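Local coordinates for conjugal transfer protein-like C-terminal domain-containing protein (Enterococcus faecalis, PDB 4EC6) that probably acts as a VirB8-like component of the type IV secretion machinery of a Gram-positive conjugative plasmid, at residues Ser55-Phe60 with Tyr117-Leu122; Thr66-Gln71 with Ser80-Tyr85; Arg130-Lys135 with Leu155-Phe160; Thr137-Pro142 with Val149-Lys154. All coordinates share one frame; numbering follows the deposited sequence.

How the contacts relate
The four contacts lie in the C-terminal, NTF2-like domain of a membrane protein. Contacts 1 and 2 share helix 54-68, with contact 2 nested along the chain inside the loop closed by contact 1. Contacts 3 and 4 follow in sequence and share the hairpin of strands 131-142 and 147-157, contact 4 nested inside contact 3. Centres of contacts 1 and 4 are about 9 Å apart, joined by strands 117-126 and 131-142, neighbours in the four-stranded antiparallel sheet; centres of contacts 2 and 3 are about 21 Å apart. Contacts 1 and 2 meet the second subunit and contacts 1 and 3 the third, so these three also lie at interfaces of the three-chain assembly.

Contact 1: residues Ser55-Phe60 with Tyr117-Leu122; sequences SKIDTF and YSVEYL
Ile-57 and Asp-58 of helix 54-68 meet Tyr-117, Val-119 and Tyr-121 of strand 117-126, the packing of a helix on an antiparallel sheet that belongs to the NTF2-like fold. The short helix and strand axes pass 9.6 Å apart at 59°. Apolar contacts come from the two branches of Ile-57. Its CG2 rests 3.8 Å from Val-119 CG1, while its CD1 lies 4.2 Å from Tyr-117 CD2, approaching that ring obliquely with the two side chains at about a right angle. Val-140 of the next strand and Phe-147 also pack on Ile-57, which is buried. Toward the other end of the strand segment the contact turns polar. Asp-58 sets its CB away from the strand, but with CG anti to the backbone N (chi1 169°) the carboxylate returns, bringing OD1 to 4.1 Å from Tyr-121 CE1 with carboxylate and ring planes steeply inclined. The same OD1 has its main partner in Arg-62, through a salt bridge one helical turn on. Lys-56, on another side of the helix, makes a cation-pi contact with Tyr-108 of the second subunit. The one hydrogen bond between the segments ties side chain to helix backbone: Tyr-121 OH donates to Asp-58 O at 2.7 Å, with the carbonyl oxygen at the ring's edge and the C=O...OH angle 117°.

Contact 2: residues Thr66-Gln71 with Ser80-Tyr85; sequences TYYFSQ and SSLRTY
Tyr-67 and Tyr-85 both carry CG anti to their own carbonyl carbon (chi1 -70° and -64°), and from facing backbones this swings the two rings together. They meet rim to rim, neither lying over the other's face: planes are 27° apart and the ring centroids 5.5 Å apart. The approach is tight, Tyr-67 CD2 lying 3.3 Å from Tyr-85 CE2. A backbone oxygen uses one face of the Tyr-67 ring, Ser-81 O standing 3.6 Å from Tyr-67 CG, and Ser-81 CB touches the same ring at CD1. Leu-82 packs beside both tyrosines of the first helix. Its CB meets Tyr-67 CB at 4.0 Å, and its CD2 reaches Tyr-68, 4.1 Å from CD1 at the edge of that ring, the two side chains running side by side in the same direction. Ile-92 and Trp-95 pack on Leu-82, and Pro-153 of strand 147-157 on Tyr-68; Leu-82 and Tyr-68 are buried. Tyr-85 also packs on Phe-160 of the second subunit. The contact joins the C-terminal part of helix 54-68 to helix 75-82 and the helical-angle turn that follows, part of the helical side that packs on the sheet in this NTF2-like domain, which resembles VirB8 proteins.

Contact 3: residues Arg130-Lys135 with Leu155-Phe160; sequences RSKMQK and LTDFSF
Lys-135 and Thr-156 face each other as a hydrogen-bonded antiparallel pair in the beta hairpin of strands 131-142 and 147-157, at the end far from its turn. Backbone bonds run both ways: Lys-135 N gives to Thr-156 O at 2.9 Å and Thr-156 N to Lys-135 O at 2.8 Å. The neighbouring non-hydrogen-bonded pair, Gln-134 with Asp-157, sends its CB atoms apart. A water adds a further link, bonded to Thr-156 OG1 and weakly to Lys-135 O. The ionic contact is made by exposed side chains. Lys-132, bent at its third torsion (chi3 -53°), brings NZ to 2.9 Å from Asp-157 OD1 and close to OD2 as well, a salt bridge whose individual hydrogen bonds are weak. Gln-134 NE2 approaches the same OD1 at 3.1 Å. Apolar contacts centre on Met-133, a selenomethionine. Its SE sits at the edge of the Phe-158 ring and obliquely to Phe-160, a Met-aromatic contact with each. Leu-122 of the adjacent strand packs on all three side chains, and Phe-60 and Tyr-63 of the third subunit meet the Phe-160 ring edge-to-face. Met-133 CE touches both rings obliquely, 3.6 Å from Phe-158 CD2 and 3.4 Å from Phe-160 CE2, while Phe-158 CE2 stands over the centre of the Phe-160 face.

Contact 4: residues Thr137-Pro142 with Val149-Lys154; sequences TFEVEP and VTTQPK
Phe-138 packs against Val-149 and Pro-153 on the buried face of the beta hairpin 131-142/147-157, whose second strand is interrupted by a short irregular loop. This is the tight side. Phe-138 CG stands between its own backbone N and carbonyl carbon (chi1 59°), placing CE1 3.8 Å from Val-149 CG2 and CB 4.0 Å from Pro-153 CG. Phe-64 of helix 54-68 closes over all three residues. The other side is polar and partly exposed. There Glu-141 crosses Thr-150 at about a right angle, its CD 3.5 Å from Thr-150 CG2, and Glu-139 runs past Thr-151 CG2. Between the pairs Thr-137 with Lys-154 and Val-140 with Val-149 the register slips by two residues, and a threonine hydroxyl stands in for a backbone carbonyl as acceptor: Glu-139 N donates to Thr-151 OG1 at 2.9 Å, nearly straight at 165°. Glu-139 O receives Thr-150 N from well above its carbonyl plane (48°), not on a lone pair. Regular pairing resumes at Thr-137, whose N and O both bond to Lys-154. Beside that pair one water, which also reaches Thr-156 OG1, joins Thr-137 OG1 to Lys-154 O, 2.8 Å from each.

Contact 1: residues Ser55-Phe60 with Tyr117-Leu122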
# COMPACT_ATOMS: atom_id res chain seq x y z
N SER A 55 -6.24 -9.16 1.45
CA SER A 55 -4.85 -8.93 1.12
C SER A 55 -4.36 -9.53 -0.18
O SER A 55 -3.67 -8.88 -0.99
CB SER A 55 -4.01 -9.51 2.25
OG SER A 55 -4.16 -8.64 3.35
N LYS A 56 -4.68 -10.80 -0.36
CA LYS A 56 -4.22 -11.52 -1.50
C LYS A 56 -4.91 -11.09 -2.77
O LYS A 56 -4.22 -10.93 -3.76
CB LYS A 56 -4.32 -13.03 -1.30
CG LYS A 56 -3.52 -13.56 -0.12
CD LYS A 56 -3.32 -15.06 -0.29
CE LYS A 56 -2.52 -15.66 0.87
NZ LYS A 56 -3.53 -16.15 1.85
N ILE A 57 -6.23 -10.83 -2.76
CA ILE A 57 -6.87 -10.36 -4.01
C ILE A 57 -6.30 -9.01 -4.40
O ILE A 57 -6.00 -8.74 -5.57
CB ILE A 57 -8.40 -10.10 -3.94
CG1 ILE A 57 -9.12 -10.83 -2.83
CG2 ILE A 57 -9.04 -10.53 -5.25
CD1 ILE A 57 -9.79 -12.13 -3.28
N ASP A 58 -6.17 -8.15 -3.39
CA ASP A 58 -5.61 -6.82 -3.55
C ASP A 58 -4.26 -6.85 -4.25
O ASP A 58 -4.08 -6.21 -5.27
CB ASP A 58 -5.55 -6.22 -2.15
CG ASP A 58 -4.75 -4.93 -2.05
OD1 ASP A 58 -4.08 -4.45 -3.01
OD2 ASP A 58 -4.80 -4.41 -0.92
N THR A 59 -3.32 -7.62 -3.72
CA THR A 59 -1.99 -7.77 -4.28
C THR A 59 -2.03 -8.34 -5.68
O THR A 59 -1.37 -7.83 -6.60
CB THR A 59 -1.13 -8.65 -3.37
OG1 THR A 59 -0.87 -7.94 -2.17
CG2 THR A 59 0.19 -8.98 -3.98
N PHE A 60 -2.80 -9.40 -5.87
CA PHE A 60 -2.97 -9.95 -7.21
C PHE A 60 -3.42 -8.84 -8.19
O PHE A 60 -2.85 -8.67 -9.28
CB PHE A 60 -3.97 -11.09 -7.19
CG PHE A 60 -4.31 -11.61 -8.54
CD1 PHE A 60 -3.46 -12.49 -9.21
CD2 PHE A 60 -5.46 -11.23 -9.15
CE1 PHE A 60 -3.77 -12.95 -10.48
CE2 PHE A 60 -5.77 -11.71 -10.42
CZ PHE A 60 -4.94 -12.58 -11.08
N TYR A 117 -14.96 -12.16 -6.83
CA TYR A 117 -15.01 -10.86 -6.25
C TYR A 117 -14.89 -9.85 -7.32
O TYR A 117 -14.12 -10.03 -8.25
CB TYR A 117 -13.87 -10.70 -5.26
CG TYR A 117 -14.16 -11.42 -3.99
CD1 TYR A 117 -14.73 -10.75 -2.92
CD2 TYR A 117 -13.88 -12.79 -3.84
CE1 TYR A 117 -15.00 -11.40 -1.74
CE2 TYR A 117 -14.13 -13.45 -2.64
CZ TYR A 117 -14.70 -12.74 -1.62
OH TYR A 117 -15.00 -13.33 -0.42
N SER A 118 -15.67 -8.79 -7.21
CA SER A 118 -15.48 -7.60 -7.99
C SER A 118 -14.54 -6.68 -7.17
O SER A 118 -14.83 -6.36 -6.01
CB SER A 118 -16.82 -6.92 -8.21
OG SER A 118 -16.62 -5.71 -8.90
N VAL A 119 -13.39 -6.30 -7.76
CA VAL A 119 -12.43 -5.47 -7.03
C VAL A 119 -12.37 -4.07 -7.62
O VAL A 119 -12.51 -3.87 -8.81
CB VAL A 119 -11.01 -6.11 -6.92
CG1 VAL A 119 -11.10 -7.53 -6.46
CG2 VAL A 119 -10.28 -6.11 -8.25
N GLU A 120 -12.12 -3.07 -6.79
CA GLU A 120 -11.89 -1.72 -7.31
C GLU A 120 -10.60 -1.15 -6.83
O GLU A 120 -10.16 -1.44 -5.72
CB GLU A 120 -12.99 -0.79 -6.85
CG GLU A 120 -14.38 -1.32 -7.15
CD GLU A 120 -15.47 -0.39 -6.68
OE1 GLU A 120 -15.19 0.59 -5.99
OE2 GLU A 120 -16.64 -0.64 -6.99
N TYR A 121 -9.98 -0.32 -7.68
CA TYR A 121 -8.82 0.49 -7.31
C TYR A 121 -9.01 1.94 -7.72
O TYR A 121 -9.65 2.25 -8.73
CB TYR A 121 -7.55 -0.05 -7.95
CG TYR A 121 -7.22 -1.49 -7.61
CD1 TYR A 121 -6.14 -1.80 -6.79
CD2 TYR A 121 -7.98 -2.55 -8.12
CE1 TYR A 121 -5.83 -3.11 -6.44
CE2 TYR A 121 -7.67 -3.87 -7.80
CZ TYR A 121 -6.59 -4.13 -6.96
OH TYR A 121 -6.30 -5.42 -6.63
N LEU A 122 -8.42 2.85 -6.95
CA LEU A 122 -8.30 4.25 -7.38
C LEU A 122 -6.93 4.46 -7.99
O LEU A 122 -5.95 4.05 -7.40
CB LEU A 122 -8.47 5.21 -6.20
CG LEU A 122 -9.86 5.25 -5.64
CD1 LEU A 122 -9.98 6.58 -4.94
CD2 LEU A 122 -10.96 5.09 -6.72

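Contact 2: residues Thr66-Gln71 with Ser80-Tyr85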
# COMPACT_ATOMS: atom_id res chain seq x y z
N THR A 66 -0.17 -3.57 -13.25
CA THR A 66 1.12 -3.33 -13.80
C THR A 66 1.21 -3.81 -15.26
O THR A 66 1.71 -3.11 -16.11
CB THR A 66 2.11 -4.03 -12.89
OG1 THR A 66 2.18 -3.29 -11.65
CG2 THR A 66 3.45 -4.08 -13.50
N TYR A 67 0.72 -5.00 -15.58
CA TYR A 67 0.77 -5.48 -16.94
C TYR A 67 -0.35 -4.88 -17.83
O TYR A 67 -0.16 -4.51 -18.97
CB TYR A 67 0.81 -7.01 -16.95
CG TYR A 67 2.11 -7.49 -16.43
CD1 TYR A 67 3.30 -7.33 -17.20
CD2 TYR A 67 2.22 -8.05 -15.16
CE1 TYR A 67 4.55 -7.73 -16.72
CE2 TYR A 67 3.47 -8.45 -14.67
CZ TYR A 67 4.62 -8.28 -15.46
OH TYR A 67 5.82 -8.69 -15.00
N TYR A 68 -1.51 -4.73 -17.27
CA TYR A 68 -2.61 -4.14 -17.96
C TYR A 68 -2.30 -2.72 -18.34
O TYR A 68 -2.67 -2.30 -19.41
CB TYR A 68 -3.84 -4.19 -17.07
CG TYR A 68 -5.09 -3.75 -17.76
CD1 TYR A 68 -5.64 -4.52 -18.82
CD2 TYR A 68 -5.74 -2.58 -17.36
CE1 TYR A 68 -6.80 -4.10 -19.46
CE2 TYR A 68 -6.89 -2.16 -18.00
CZ TYR A 68 -7.39 -2.91 -19.03
OH TYR A 68 -8.52 -2.48 -19.59
N PHE A 69 -1.60 -1.98 -17.48
CA PHE A 69 -1.27 -0.59 -17.83
C PHE A 69 0.10 -0.44 -18.53
O PHE A 69 0.56 0.68 -18.73
CB PHE A 69 -1.40 0.36 -16.63
CG PHE A 69 -2.80 0.85 -16.41
CD1 PHE A 69 -3.25 2.04 -16.99
CD2 PHE A 69 -3.68 0.11 -15.64
CE1 PHE A 69 -4.55 2.48 -16.80
CE2 PHE A 69 -4.99 0.53 -15.47
CZ PHE A 69 -5.42 1.70 -16.05
N SER A 70 0.71 -1.55 -18.90
CA SER A 70 1.95 -1.51 -19.62
C SER A 70 1.76 -0.72 -20.91
O SER A 70 0.68 -0.72 -21.56
CB SER A 70 2.39 -2.92 -19.96
OG SER A 70 3.23 -2.89 -21.11
N GLN A 71 2.81 -0.03 -21.31
CA GLN A 71 2.69 0.71 -22.54
C GLN A 71 3.24 0.07 -23.81
O GLN A 71 3.12 0.68 -24.85
CB GLN A 71 3.20 2.11 -22.34
CG GLN A 71 2.15 2.88 -21.60
CD GLN A 71 2.52 4.31 -21.53
OE1 GLN A 71 2.89 4.80 -20.46
NE2 GLN A 71 2.45 5.01 -22.66
N SER A 80 0.64 -11.01 -24.38
CA SER A 80 1.35 -12.14 -23.77
C SER A 80 1.72 -11.88 -22.36
O SER A 80 1.68 -12.77 -21.55
CB SER A 80 2.63 -12.45 -24.50
OG SER A 80 2.28 -12.90 -25.76
N SER A 81 2.17 -10.66 -22.08
CA SER A 81 2.67 -10.35 -20.76
C SER A 81 1.54 -10.29 -19.73
O SER A 81 1.81 -10.31 -18.57
CB SER A 81 3.49 -9.05 -20.77
OG SER A 81 4.43 -9.09 -21.83
N LEU A 82 0.28 -10.17 -20.17
CA LEU A 82 -0.81 -10.22 -19.24
C LEU A 82 -1.63 -11.51 -19.26
O LEU A 82 -2.50 -11.71 -18.42
CB LEU A 82 -1.68 -8.96 -19.32
CG LEU A 82 -2.44 -8.63 -20.56
CD1 LEU A 82 -3.51 -9.69 -20.80
CD2 LEU A 82 -3.05 -7.25 -20.32
N ARG A 83 -1.30 -12.40 -20.19
CA ARG A 83 -2.01 -13.66 -20.41
C ARG A 83 -2.26 -14.49 -19.16
O ARG A 83 -3.37 -14.96 -18.97
CB ARG A 83 -1.33 -14.48 -21.54
CG ARG A 83 -1.97 -15.81 -21.93
CD ARG A 83 -3.40 -15.98 -21.42
NE ARG A 83 -4.38 -15.71 -22.44
CZ ARG A 83 -5.66 -15.43 -22.26
NH1 ARG A 83 -6.24 -15.32 -21.06
NH2 ARG A 83 -6.39 -15.25 -23.36
N THR A 84 -1.23 -14.67 -18.31
CA THR A 84 -1.34 -15.54 -17.14
C THR A 84 -2.26 -15.01 -16.10
O THR A 84 -2.75 -15.78 -15.34
CB THR A 84 -0.01 -15.80 -16.42
OG1 THR A 84 0.65 -14.55 -16.12
CG2 THR A 84 0.90 -16.67 -17.27
N TYR A 85 -2.46 -13.68 -16.05
CA TYR A 85 -3.41 -13.04 -15.13
C TYR A 85 -4.85 -13.15 -15.53
O TYR A 85 -5.73 -13.09 -14.68
CB TYR A 85 -3.12 -11.57 -14.98
CG TYR A 85 -1.81 -11.32 -14.37
CD1 TYR A 85 -1.65 -11.40 -12.99
CD2 TYR A 85 -0.70 -11.03 -15.15
CE1 TYR A 85 -0.44 -11.19 -12.39
CE2 TYR A 85 0.53 -10.86 -14.55
CZ TYR A 85 0.64 -10.94 -13.17
OH TYR A 85 1.86 -10.74 -12.55

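Contact 3: residues Arg130-Lys135 with Leu155-Phe160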
# COMPACT_ATOMS: atom_id res chain seq x y z
N ARG A 130 -0.90 15.47 -18.12
CA ARG A 130 -2.21 15.80 -17.52
C ARG A 130 -2.65 14.60 -16.68
O ARG A 130 -2.99 13.54 -17.22
CB ARG A 130 -3.27 16.09 -18.59
CG ARG A 130 -2.91 17.18 -19.60
CD ARG A 130 -3.67 18.48 -19.36
NE ARG A 130 -4.02 19.12 -20.64
CZ ARG A 130 -4.39 20.39 -20.79
NH1 ARG A 130 -4.46 21.21 -19.74
NH2 ARG A 130 -4.68 20.85 -22.00
N SER A 131 -2.63 14.77 -15.37
CA SER A 131 -2.97 13.73 -14.43
C SER A 131 -4.44 13.78 -14.02
O SER A 131 -5.03 14.84 -13.96
CB SER A 131 -2.08 13.87 -13.21
OG SER A 131 -2.65 13.20 -12.12
N LYS A 132 -5.05 12.63 -13.75
CA LYS A 132 -6.41 12.63 -13.20
C LYS A 132 -6.68 11.36 -12.42
O LYS A 132 -6.02 10.33 -12.63
CB LYS A 132 -7.49 12.85 -14.29
CG LYS A 132 -7.55 11.77 -15.37
CD LYS A 132 -8.53 12.08 -16.50
CE LYS A 132 -9.93 12.42 -16.00
NZ LYS A 132 -10.99 12.17 -17.02
N MSE A 133 -7.63 11.47 -11.50
CA MSE A 133 -8.10 10.37 -10.70
C MSE A 133 -9.04 9.48 -11.48
O MSE A 133 -10.01 9.94 -12.05
CB MSE A 133 -8.89 10.98 -9.56
CG MSE A 133 -8.05 10.90 -8.30
SE MSE A 133 -9.20 11.23 -6.69
CE MSE A 133 -8.99 9.41 -5.99
N GLN A 134 -8.77 8.18 -11.50
CA GLN A 134 -9.72 7.24 -12.07
C GLN A 134 -9.99 6.08 -11.12
O GLN A 134 -9.21 5.80 -10.22
CB GLN A 134 -9.25 6.74 -13.46
CG GLN A 134 -9.30 7.84 -14.51
CD GLN A 134 -9.52 7.33 -15.92
OE1 GLN A 134 -8.58 6.95 -16.64
NE2 GLN A 134 -10.77 7.38 -16.36
N LYS A 135 -11.13 5.45 -11.31
CA LYS A 135 -11.43 4.17 -10.71
C LYS A 135 -11.44 3.05 -11.77
O LYS A 135 -11.86 3.25 -12.91
CB LYS A 135 -12.75 4.22 -9.96
CG LYS A 135 -13.28 2.85 -9.65
CD LYS A 135 -14.04 2.91 -8.36
CE LYS A 135 -15.48 3.29 -8.56
NZ LYS A 135 -16.02 3.60 -7.20
N LEU A 155 -12.80 1.33 -16.64
CA LEU A 155 -12.11 2.50 -16.16
C LEU A 155 -13.13 3.63 -16.18
O LEU A 155 -13.80 3.79 -17.15
CB LEU A 155 -10.99 2.76 -17.14
CG LEU A 155 -9.69 3.37 -16.76
CD1 LEU A 155 -9.24 2.88 -15.38
CD2 LEU A 155 -8.74 2.96 -17.88
N THR A 156 -13.29 4.39 -15.09
CA THR A 156 -14.27 5.47 -15.08
C THR A 156 -13.71 6.63 -14.31
O THR A 156 -12.87 6.45 -13.45
CB THR A 156 -15.57 5.06 -14.37
OG1 THR A 156 -15.27 4.56 -13.07
CG2 THR A 156 -16.33 3.98 -15.16
N ASP A 157 -14.20 7.84 -14.60
CA ASP A 157 -13.75 9.04 -13.88
C ASP A 157 -14.25 8.99 -12.44
O ASP A 157 -15.25 8.37 -12.17
CB ASP A 157 -14.30 10.28 -14.57
CG ASP A 157 -13.54 10.66 -15.84
OD1 ASP A 157 -12.60 9.93 -16.29
OD2 ASP A 157 -13.92 11.71 -16.41
N PHE A 158 -13.54 9.61 -11.52
CA PHE A 158 -13.85 9.45 -10.13
C PHE A 158 -13.51 10.71 -9.37
O PHE A 158 -12.57 11.42 -9.71
CB PHE A 158 -13.05 8.26 -9.51
CG PHE A 158 -13.22 8.14 -8.01
CD1 PHE A 158 -14.26 7.37 -7.46
CD2 PHE A 158 -12.38 8.85 -7.14
CE1 PHE A 158 -14.44 7.30 -6.07
CE2 PHE A 158 -12.55 8.76 -5.75
CZ PHE A 158 -13.59 7.97 -5.22
N SER A 159 -14.26 10.97 -8.31
CA SER A 159 -13.81 11.90 -7.28
C SER A 159 -14.54 11.59 -5.98
O SER A 159 -15.51 10.83 -5.98
CB SER A 159 -14.04 13.36 -7.69
OG SER A 159 -15.43 13.58 -7.72
N PHE A 160 -14.05 12.16 -4.88
CA PHE A 160 -14.56 11.93 -3.52
C PHE A 160 -15.84 12.71 -3.17
O PHE A 160 -16.51 12.43 -2.17
CB PHE A 160 -13.45 12.25 -2.52
CG PHE A 160 -12.34 11.24 -2.53
CD1 PHE A 160 -12.61 9.88 -2.18
CD2 PHE A 160 -11.07 11.58 -2.94
CE1 PHE A 160 -11.63 8.93 -2.22
CE2 PHE A 160 -10.08 10.62 -2.97
CZ PHE A 160 -10.36 9.31 -2.60
O HOH W 1 -14.32 1.70 -12.68

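Contact 4: residues Thr137-Pro142 with Val149-Lys154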
# COMPACT_ATOMS: atom_id res chain seq x y z
N THR A 137 -12.48 -1.13 -12.13
CA THR A 137 -13.26 -2.24 -11.62
C THR A 137 -13.05 -3.46 -12.56
O THR A 137 -12.99 -3.33 -13.78
CB THR A 137 -14.73 -1.82 -11.61
OG1 THR A 137 -14.80 -0.51 -11.07
CG2 THR A 137 -15.61 -2.71 -10.75
N PHE A 138 -12.90 -4.63 -11.99
CA PHE A 138 -12.85 -5.86 -12.74
C PHE A 138 -13.14 -7.04 -11.79
O PHE A 138 -13.01 -6.91 -10.58
CB PHE A 138 -11.53 -6.02 -13.46
CG PHE A 138 -10.32 -6.01 -12.58
CD1 PHE A 138 -9.78 -7.22 -12.09
CD2 PHE A 138 -9.63 -4.82 -12.29
CE1 PHE A 138 -8.64 -7.22 -11.31
CE2 PHE A 138 -8.47 -4.84 -11.51
CZ PHE A 138 -7.97 -6.03 -11.02
N GLU A 139 -13.54 -8.17 -12.32
CA GLU A 139 -13.75 -9.34 -11.44
C GLU A 139 -12.60 -10.34 -11.44
O GLU A 139 -11.79 -10.36 -12.34
CB GLU A 139 -15.08 -9.98 -11.74
CG GLU A 139 -16.13 -8.93 -11.64
CD GLU A 139 -17.49 -9.43 -12.07
OE1 GLU A 139 -17.70 -10.69 -12.07
OE2 GLU A 139 -18.33 -8.55 -12.41
N VAL A 140 -12.56 -11.17 -10.42
CA VAL A 140 -11.41 -12.01 -10.11
C VAL A 140 -11.98 -13.29 -9.51
O VAL A 140 -12.95 -13.21 -8.81
CB VAL A 140 -10.54 -11.29 -9.08
CG1 VAL A 140 -9.64 -12.23 -8.31
CG2 VAL A 140 -9.69 -10.28 -9.82
N GLU A 141 -11.44 -14.45 -9.85
CA GLU A 141 -11.93 -15.72 -9.33
C GLU A 141 -10.76 -16.54 -8.84
O GLU A 141 -9.65 -16.43 -9.37
CB GLU A 141 -12.75 -16.48 -10.36
CG GLU A 141 -14.11 -15.85 -10.63
CD GLU A 141 -14.81 -16.48 -11.84
OE1 GLU A 141 -14.45 -17.63 -12.23
OE2 GLU A 141 -15.70 -15.81 -12.44
N PRO A 142 -10.97 -17.29 -7.76
CA PRO A 142 -9.82 -18.04 -7.27
C PRO A 142 -9.62 -19.25 -8.15
O PRO A 142 -10.55 -19.67 -8.83
CB PRO A 142 -10.24 -18.46 -5.86
CG PRO A 142 -11.74 -18.48 -5.89
CD PRO A 142 -12.12 -17.36 -6.83
N VAL A 149 -8.28 -12.92 -13.43
CA VAL A 149 -9.21 -11.87 -13.82
C VAL A 149 -10.26 -12.49 -14.79
O VAL A 149 -9.88 -13.25 -15.68
CB VAL A 149 -8.47 -10.71 -14.56
CG1 VAL A 149 -9.44 -9.72 -15.16
CG2 VAL A 149 -7.47 -10.01 -13.64
N THR A 150 -11.53 -12.14 -14.64
CA THR A 150 -12.56 -12.74 -15.44
C THR A 150 -13.47 -11.75 -16.18
O THR A 150 -14.45 -12.16 -16.78
CB THR A 150 -13.47 -13.65 -14.58
OG1 THR A 150 -14.06 -12.89 -13.51
CG2 THR A 150 -12.71 -14.79 -14.00
N THR A 151 -13.24 -10.45 -16.09
CA THR A 151 -13.96 -9.50 -16.95
C THR A 151 -12.94 -8.50 -17.49
O THR A 151 -11.83 -8.41 -16.99
CB THR A 151 -15.01 -8.70 -16.19
OG1 THR A 151 -14.37 -8.07 -15.07
CG2 THR A 151 -16.10 -9.59 -15.69
N GLN A 152 -13.31 -7.77 -18.53
CA GLN A 152 -12.40 -6.74 -19.00
C GLN A 152 -12.53 -5.55 -18.03
O GLN A 152 -13.62 -5.20 -17.70
CB GLN A 152 -12.76 -6.34 -20.42
CG GLN A 152 -11.88 -5.19 -20.85
CD GLN A 152 -12.12 -4.77 -22.24
OE1 GLN A 152 -13.25 -4.73 -22.68
NE2 GLN A 152 -11.05 -4.44 -22.96
N PRO A 153 -11.41 -4.96 -17.54
CA PRO A 153 -11.53 -3.89 -16.53
C PRO A 153 -12.31 -2.68 -17.05
O PRO A 153 -12.13 -2.31 -18.20
CB PRO A 153 -10.07 -3.52 -16.28
CG PRO A 153 -9.31 -4.74 -16.58
CD PRO A 153 -10.00 -5.34 -17.76
N LYS A 154 -13.21 -2.11 -16.24
CA LYS A 154 -13.86 -0.80 -16.52
C LYS A 154 -13.13 0.35 -15.84
O LYS A 154 -12.88 0.36 -14.62
CB LYS A 154 -15.34 -0.73 -16.10
CG LYS A 154 -16.30 -1.79 -16.66
CD LYS A 154 -15.73 -2.36 -17.97
CE LYS A 154 -16.73 -3.19 -18.78
NZ LYS A 154 -16.23 -3.21 -20.19
O HOH W 1 -14.32 1.70 -12.68